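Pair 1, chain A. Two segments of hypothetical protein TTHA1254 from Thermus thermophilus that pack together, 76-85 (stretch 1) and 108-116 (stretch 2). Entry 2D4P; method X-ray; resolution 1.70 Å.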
# COMPACT_ATOMS: atom_id res chain seq x y z
N LEU A 76 6.15 7.61 -0.39
CA LEU A 76 6.14 6.19 -0.03
C LEU A 76 6.20 6.02 1.48
O LEU A 76 5.49 5.19 2.05
CB LEU A 76 7.29 5.48 -0.72
CG LEU A 76 7.13 5.36 -2.24
CD1 LEU A 76 8.48 4.88 -2.87
CD2 LEU A 76 5.99 4.44 -2.63
N ARG A 77 7.08 6.78 2.13
CA ARG A 77 7.21 6.70 3.59
C ARG A 77 5.91 7.06 4.31
O ARG A 77 5.50 6.38 5.24
CB ARG A 77 8.33 7.60 4.10
CG ARG A 77 9.71 7.10 3.85
CD ARG A 77 10.76 7.97 4.51
NE ARG A 77 10.63 7.95 5.97
CZ ARG A 77 11.37 8.68 6.80
NH1 ARG A 77 12.31 9.50 6.34
NH2 ARG A 77 11.17 8.61 8.10
N GLY A 78 5.25 8.13 3.87
CA GLY A 78 4.05 8.59 4.52
C GLY A 78 2.90 7.62 4.33
O GLY A 78 2.09 7.42 5.24
N LEU A 79 2.83 7.01 3.14
CA LEU A 79 1.84 5.96 2.90
C LEU A 79 2.08 4.76 3.83
O LEU A 79 1.15 4.22 4.44
CB LEU A 79 1.86 5.52 1.44
CG LEU A 79 1.33 6.53 0.43
CD1 LEU A 79 1.76 6.20 -0.95
CD2 LEU A 79 -0.19 6.67 0.53
N LEU A 80 3.33 4.34 3.97
CA LEU A 80 3.64 3.24 4.87
C LEU A 80 3.26 3.58 6.29
O LEU A 80 2.72 2.76 7.00
CB LEU A 80 5.12 2.86 4.80
CG LEU A 80 5.55 2.25 3.47
CD1 LEU A 80 7.07 2.22 3.44
CD2 LEU A 80 4.91 0.85 3.28
N ARG A 81 3.54 4.81 6.70
CA ARG A 81 3.21 5.25 8.05
C ARG A 81 1.70 5.22 8.27
O ARG A 81 1.20 4.83 9.35
CB ARG A 81 3.75 6.67 8.31
CG ARG A 81 5.24 6.70 8.62
CD ARG A 81 5.73 7.99 9.28
NE ARG A 81 5.19 9.17 8.62
CZ ARG A 81 5.75 9.80 7.59
NH1 ARG A 81 6.92 9.39 7.09
NH2 ARG A 81 5.14 10.87 7.06
N ALA A 82 0.95 5.62 7.24
CA ALA A 82 -0.50 5.67 7.37
C ALA A 82 -1.03 4.23 7.47
O ALA A 82 -1.90 3.93 8.27
CB ALA A 82 -1.11 6.40 6.17
N VAL A 83 -0.47 3.34 6.66
CA VAL A 83 -0.87 1.94 6.73
C VAL A 83 -0.56 1.35 8.12
O VAL A 83 -1.42 0.70 8.73
CB VAL A 83 -0.24 1.08 5.62
CG1 VAL A 83 -0.54 -0.38 5.88
CG2 VAL A 83 -0.74 1.54 4.21
N VAL A 84 0.65 1.59 8.62
CA VAL A 84 1.10 1.07 9.92
C VAL A 84 0.19 1.61 11.01
O VAL A 84 -0.24 0.85 11.87
CB VAL A 84 2.61 1.36 10.17
CG1 VAL A 84 2.99 1.12 11.63
CG2 VAL A 84 3.44 0.48 9.28
N LYS A 85 -0.06 2.91 11.02
CA LYS A 85 -0.97 3.48 12.02
C LYS A 85 -2.35 2.78 12.00
O LYS A 85 -2.89 2.43 13.05
CB LYS A 85 -1.17 4.97 11.79
CG LYS A 85 -2.04 5.60 12.86
CD LYS A 85 -2.21 7.07 12.60
CE LYS A 85 -2.99 7.73 13.72
NZ LYS A 85 -4.32 7.10 13.92
N GLU A 108 14.19 2.09 0.16
CA GLU A 108 14.60 3.14 1.07
C GLU A 108 13.49 3.50 2.06
O GLU A 108 13.75 3.64 3.24
CB GLU A 108 15.03 4.40 0.31
CG GLU A 108 15.36 5.57 1.24
CD GLU A 108 15.98 6.77 0.53
OE1 GLU A 108 16.53 6.59 -0.60
OE2 GLU A 108 15.92 7.87 1.12
N ALA A 109 12.27 3.64 1.57
CA ALA A 109 11.14 4.03 2.43
C ALA A 109 10.81 2.94 3.48
O ALA A 109 10.53 3.24 4.65
CB ALA A 109 9.91 4.33 1.57
N LEU A 110 10.86 1.68 3.04
CA LEU A 110 10.62 0.54 3.92
C LEU A 110 11.61 0.51 5.07
O LEU A 110 11.24 0.32 6.22
CB LEU A 110 10.68 -0.75 3.13
CG LEU A 110 9.45 -1.03 2.25
CD1 LEU A 110 9.71 -2.09 1.19
CD2 LEU A 110 8.24 -1.42 3.10
N LYS A 111 12.90 0.67 4.76
CA LYS A 111 13.90 0.68 5.82
C LYS A 111 13.68 1.85 6.77
O LYS A 111 13.79 1.71 7.99
CB LYS A 111 15.30 0.71 5.18
CG LYS A 111 16.43 0.64 6.18
CD LYS A 111 17.75 0.26 5.54
CE LYS A 111 18.90 0.38 6.52
NZ LYS A 111 20.23 0.33 5.80
N ALA A 112 13.33 3.02 6.23
CA ALA A 112 13.13 4.21 7.04
C ALA A 112 11.93 4.06 7.97
O ALA A 112 11.90 4.66 9.03
CB ALA A 112 12.99 5.47 6.18
N GLU A 113 10.94 3.28 7.57
CA GLU A 113 9.76 3.09 8.39
C GLU A 113 9.72 1.75 9.13
O GLU A 113 8.64 1.27 9.53
CB GLU A 113 8.50 3.27 7.54
CG GLU A 113 8.33 4.66 6.93
CD GLU A 113 8.43 5.80 7.93
OE1 GLU A 113 8.07 5.61 9.11
OE2 GLU A 113 8.87 6.90 7.57
N GLY A 114 10.89 1.15 9.36
CA GLY A 114 11.02 0.05 10.32
C GLY A 114 10.69 -1.33 9.81
O GLY A 114 10.50 -2.26 10.60
N PHE A 115 10.62 -1.49 8.49
CA PHE A 115 10.40 -2.81 7.91
C PHE A 115 11.71 -3.55 7.72
O PHE A 115 12.76 -2.95 7.42
CB PHE A 115 9.71 -2.72 6.56
CG PHE A 115 8.27 -2.34 6.63
CD1 PHE A 115 7.89 -1.04 6.98
CD2 PHE A 115 7.28 -3.27 6.34
CE1 PHE A 115 6.57 -0.70 7.01
CE2 PHE A 115 5.96 -2.93 6.40
CZ PHE A 115 5.60 -1.66 6.76
N ALA A 116 11.65 -4.86 7.91
CA ALA A 116 12.79 -5.76 7.65
C ALA A 116 12.60 -6.55 6.36
O ALA A 116 11.46 -6.89 5.96
CB ALA A 116 12.98 -6.71 8.84
O HOH W 1 9.08 7.67 10.60

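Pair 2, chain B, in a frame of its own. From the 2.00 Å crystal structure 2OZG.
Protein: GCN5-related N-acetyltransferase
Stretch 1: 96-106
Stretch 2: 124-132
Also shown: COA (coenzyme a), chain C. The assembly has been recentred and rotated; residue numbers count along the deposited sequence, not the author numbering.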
# COMPACT_ATOMS: atom_id res chain seq x y z
N ALA B 96 -8.27 -19.83 33.92
CA ALA B 96 -6.97 -20.48 34.14
C ALA B 96 -5.86 -19.42 34.20
O ALA B 96 -4.98 -19.54 35.03
CB ALA B 96 -6.68 -21.50 33.10
N ALA B 97 -5.90 -18.41 33.33
CA ALA B 97 -4.84 -17.39 33.35
C ALA B 97 -4.82 -16.55 34.63
O ALA B 97 -3.76 -16.25 35.16
CB ALA B 97 -4.86 -16.46 32.07
N ILE B 98 -5.98 -16.15 35.13
CA ILE B 98 -6.00 -15.35 36.33
C ILE B 98 -5.58 -16.25 37.50
O ILE B 98 -4.80 -15.84 38.35
CB ILE B 98 -7.36 -14.62 36.52
CG1 ILE B 98 -7.31 -13.72 37.74
CG2 ILE B 98 -8.51 -15.60 36.64
CD1 ILE B 98 -6.27 -12.64 37.66
N ALA B 99 -6.00 -17.51 37.51
CA ALA B 99 -5.55 -18.38 38.58
C ALA B 99 -4.02 -18.42 38.56
O ALA B 99 -3.37 -18.21 39.56
CB ALA B 99 -6.15 -19.78 38.45
N LEU B 100 -3.45 -18.65 37.38
CA LEU B 100 -1.99 -18.71 37.24
C LEU B 100 -1.30 -17.45 37.79
O LEU B 100 -0.34 -17.50 38.60
CB LEU B 100 -1.64 -18.91 35.75
CG LEU B 100 -0.16 -18.94 35.35
CD1 LEU B 100 0.68 -20.01 36.08
CD2 LEU B 100 -0.08 -19.12 33.87
N ILE B 101 -1.80 -16.30 37.38
CA ILE B 101 -1.19 -15.03 37.79
C ILE B 101 -1.27 -14.76 39.29
O ILE B 101 -0.33 -14.27 39.93
CB ILE B 101 -1.78 -13.84 36.98
CG1 ILE B 101 -1.51 -14.02 35.47
CG2 ILE B 101 -1.18 -12.48 37.52
CD1 ILE B 101 -0.03 -14.19 35.09
N GLN B 102 -2.38 -15.11 39.87
CA GLN B 102 -2.56 -14.97 41.30
C GLN B 102 -1.60 -15.88 42.07
O GLN B 102 -0.98 -15.45 43.01
CB GLN B 102 -4.02 -15.29 41.62
CG GLN B 102 -5.00 -14.26 41.04
CD GLN B 102 -6.48 -14.61 41.38
OE1 GLN B 102 -6.85 -15.79 41.43
NE2 GLN B 102 -7.32 -13.58 41.54
N HIS B 103 -1.52 -17.15 41.69
CA HIS B 103 -0.55 -18.06 42.30
C HIS B 103 0.85 -17.55 42.18
O HIS B 103 1.59 -17.62 43.13
CB HIS B 103 -0.64 -19.49 41.70
CG HIS B 103 -1.75 -20.31 42.28
ND1 HIS B 103 -2.80 -20.80 41.52
CD2 HIS B 103 -1.97 -20.75 43.55
CE1 HIS B 103 -3.61 -21.51 42.29
NE2 HIS B 103 -3.13 -21.49 43.52
N THR B 104 1.23 -17.12 40.99
CA THR B 104 2.53 -16.54 40.74
C THR B 104 2.82 -15.34 41.63
O THR B 104 3.89 -15.24 42.21
CB THR B 104 2.61 -16.09 39.23
OG1 THR B 104 2.40 -17.23 38.41
CG2 THR B 104 3.93 -15.49 38.90
N LEU B 105 1.87 -14.40 41.73
CA LEU B 105 2.03 -13.27 42.62
C LEU B 105 2.23 -13.68 44.07
O LEU B 105 3.07 -13.12 44.79
CB LEU B 105 0.83 -12.32 42.49
CG LEU B 105 0.80 -11.44 41.28
CD1 LEU B 105 -0.54 -10.68 41.23
CD2 LEU B 105 1.95 -10.46 41.31
N GLN B 106 1.48 -14.67 44.52
CA GLN B 106 1.63 -15.19 45.86
C GLN B 106 3.03 -15.74 46.03
O GLN B 106 3.64 -15.54 47.08
CB GLN B 106 0.58 -16.26 46.15
CG GLN B 106 0.82 -17.09 47.44
CD GLN B 106 0.76 -16.27 48.77
OE1 GLN B 106 0.45 -15.06 48.80
NE2 GLN B 106 1.04 -16.95 49.88
N ARG B 124 -6.73 -6.39 30.46
CA ARG B 124 -7.86 -6.71 31.36
C ARG B 124 -7.46 -7.80 32.33
O ARG B 124 -7.75 -7.74 33.52
CB ARG B 124 -9.09 -7.12 30.53
CG ARG B 124 -10.41 -7.37 31.29
CD ARG B 124 -11.53 -8.02 30.36
N LEU B 125 -6.82 -8.83 31.81
CA LEU B 125 -6.34 -9.94 32.64
C LEU B 125 -5.42 -9.48 33.79
O LEU B 125 -5.65 -9.77 34.99
CB LEU B 125 -5.59 -10.94 31.76
CG LEU B 125 -4.72 -12.00 32.49
CD1 LEU B 125 -5.63 -12.85 33.30
CD2 LEU B 125 -3.94 -12.84 31.50
N TYR B 126 -4.35 -8.79 33.44
CA TYR B 126 -3.40 -8.36 34.46
C TYR B 126 -3.93 -7.33 35.45
O TYR B 126 -3.56 -7.35 36.58
CB TYR B 126 -2.11 -7.97 33.82
CG TYR B 126 -1.56 -9.11 32.99
CD1 TYR B 126 -0.97 -10.19 33.60
CD2 TYR B 126 -1.62 -9.08 31.60
CE1 TYR B 126 -0.44 -11.23 32.85
CE2 TYR B 126 -1.12 -10.11 30.83
CZ TYR B 126 -0.53 -11.18 31.46
OH TYR B 126 -0.01 -12.19 30.75
N ARG B 127 -4.80 -6.42 35.01
CA ARG B 127 -5.45 -5.48 35.91
C ARG B 127 -6.31 -6.23 36.93
O ARG B 127 -6.44 -5.77 38.08
CB ARG B 127 -6.28 -4.46 35.13
CG ARG B 127 -5.42 -3.52 34.32
CD ARG B 127 -6.23 -2.60 33.46
NE ARG B 127 -5.47 -1.43 33.05
CZ ARG B 127 -5.82 -0.62 32.05
NH1 ARG B 127 -6.88 -0.92 31.32
NH2 ARG B 127 -5.12 0.47 31.79
N LYS B 128 -6.91 -7.36 36.55
CA LYS B 128 -7.67 -8.17 37.52
C LYS B 128 -6.74 -8.60 38.64
O LYS B 128 -7.18 -8.77 39.73
CB LYS B 128 -8.31 -9.45 36.93
CG LYS B 128 -9.58 -9.24 36.15
CD LYS B 128 -10.32 -10.56 35.85
CE LYS B 128 -11.15 -11.12 37.06
NZ LYS B 128 -12.41 -10.34 37.43
N ALA B 129 -5.43 -8.69 38.40
CA ALA B 129 -4.51 -9.10 39.46
C ALA B 129 -3.71 -7.96 40.06
O ALA B 129 -2.70 -8.22 40.76
CB ALA B 129 -3.57 -10.19 38.94
N GLY B 130 -4.10 -6.73 39.73
CA GLY B 130 -3.43 -5.53 40.24
C GLY B 130 -2.24 -4.92 39.54
O GLY B 130 -1.60 -4.01 40.12
N TYR B 131 -1.92 -5.42 38.34
CA TYR B 131 -0.89 -4.80 37.48
C TYR B 131 -1.49 -3.55 36.85
O TYR B 131 -2.69 -3.53 36.55
CB TYR B 131 -0.44 -5.73 36.32
CG TYR B 131 0.47 -6.86 36.73
CD1 TYR B 131 -0.04 -8.03 37.23
CD2 TYR B 131 1.85 -6.76 36.59
CE1 TYR B 131 0.78 -9.04 37.66
CE2 TYR B 131 2.70 -7.79 36.98
CZ TYR B 131 2.17 -8.91 37.51
OH TYR B 131 3.00 -9.95 37.90
N GLU B 132 -0.65 -2.54 36.60
CA GLU B 132 -1.11 -1.36 35.88
C GLU B 132 -0.05 -0.78 35.00
O GLU B 132 1.12 -0.96 35.23
CB GLU B 132 -1.64 -0.28 36.85
CG GLU B 132 -2.36 0.94 36.19
CD GLU B 132 -3.52 0.54 35.24
OE1 GLU B 132 -3.24 0.28 34.05
OE2 GLU B 132 -4.68 0.51 35.68
N1A COA C . -8.32 -10.06 25.68
C2A COA C . -8.82 -9.38 26.73
N3A COA C . -9.04 -9.97 27.93
C4A COA C . -8.75 -11.29 28.08
C5A COA C . -8.24 -12.03 27.02
C6A COA C . -8.03 -11.38 25.79
N6A COA C . -7.53 -11.99 24.70
N7A COA C . -8.08 -13.29 27.49
C8A COA C . -8.48 -13.32 28.79
N9A COA C . -8.88 -12.09 29.14
C1B COA C . -9.41 -11.60 30.45
C2B COA C . -10.87 -11.97 30.65
O2B COA C . -11.78 -11.02 30.05
C3B COA C . -10.97 -12.09 32.17
O3B COA C . -11.51 -10.92 32.79
P3B COA C . -13.08 -10.87 33.23
O7A COA C . -13.12 -11.69 34.51
O8A COA C . -13.36 -9.38 33.35
O9A COA C . -13.85 -11.56 32.11
C4B COA C . -9.55 -12.37 32.67
O4B COA C . -8.67 -12.12 31.56
C5B COA C . -9.38 -13.80 33.18
O5B COA C . -9.55 -14.71 32.08
P1A COA C . -8.91 -16.20 32.03
O1A COA C . -8.11 -16.45 33.29
O2A COA C . -10.03 -17.17 31.67
O3A COA C . -7.93 -16.09 30.73
P2A COA C . -7.58 -17.32 29.71
O4A COA C . -7.35 -18.55 30.59
O5A COA C . -8.69 -17.39 28.66
O6A COA C . -6.16 -16.80 29.02
CBP COA C . -4.52 -16.14 27.15
CCP COA C . -5.77 -16.92 27.62
CDP COA C . -3.58 -16.11 28.36
CEP COA C . -4.98 -14.70 26.96
CAP COA C . -3.88 -16.88 25.89
OAP COA C . -2.70 -17.68 26.22
C9P COA C . -3.53 -16.15 24.56
O9P COA C . -4.46 -15.88 23.62
N8P COA C . -2.28 -15.83 24.17
C7P COA C . -0.94 -15.89 24.76
C6P COA C . -0.53 -14.43 24.69
C5P COA C . -0.68 -13.76 26.05
O5P COA C . -1.72 -13.88 26.70
N4P COA C . 0.35 -13.02 26.49
C3P COA C . 0.41 -12.28 27.74
C2P COA C . 1.82 -11.73 27.81
S1P COA C . 3.03 -13.09 28.10
O HOH W 2 -6.73 -10.38 41.99

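Pairs 1 and 2 share one backbone arrangement: the first helix packs against the C-terminal part of a second helix, which gives way to a loop containing a glycine. The N, CA and C atoms of 14 central residues superpose with an RMSD of 0.5 Å. The helices run in the same general direction, at 45° in pair 1 and 42° in pair 2; the axes approach to 8.8 Å and 9.7 Å, and the buried areas are similar, 453 and 433 Å².

At the first inward position the sizes are exchanged. Leu A76 meets a small Ala A109 (CB to CB, 3.7 Å), whereas Ala B97 meets the larger Leu B125 (Ala B97 CB to Leu B125 CD2, 3.8 Å). The nearest CA atoms also differ: Arg A77 CA and Ala A109 CA lie 4.9 Å apart, Ile B98 CA and Leu B125 CA 6.6 Å.

Leu A80 and Ile B101 match in the middle of stretch 1. Leu A80 CD1 lies 3.8 Å from Leu A110 CD2, and its CD2 lies 4.3 Å from Phe A115 CZ. Ile B101 reaches the equivalent partners: its CD1 is 3.7 Å from Tyr B126 CE1, at the ring edge, and its CG2 is 4.0 Å from Tyr B131 CE1.

The sharpest difference is at Glu A113, matched by Ala B129. In pair 1 the carboxylate draws in two arginines: Glu A113 OE2 accepts hydrogen bonds, within salt bridges, from Arg A77 NE at 2.6 Å and Arg A81 NH1 at 3.2 Å. Water 1 donates to Glu A113 OE1 at 2.7 Å. Ala A112 CB lies over one face of the Arg A77 guanidinium, 3.4 Å from its NE. In pair 2 the methyl of Ala B129 is enclosed by hydrocarbon instead: its CB lies 3.9 Å from Ile B98 CD1, 3.6 Å from Ile B101 CG2 and 3.8 Å from Leu B105 CD1. No direct hydrogen bond joins the two stretches of pair 2, but water 2 bridges them, accepting from Gln B102 NE2 at 3.3 Å and donating to Lys B128 O at 2.8 Å.

Beyond the matched glycines, Gly A114 and Gly B130, both with positive phi, an aromatic ring returns to the first helix. Val A84 CG2 lies 3.9 Å from Phe A115 CZ; the longer Leu B105 places CD2 3.6 Å from Tyr B131 OH. In pair 2 the first helix also binds coenzyme A, with Ile B98 N donating to COA O1A at 2.8 Å.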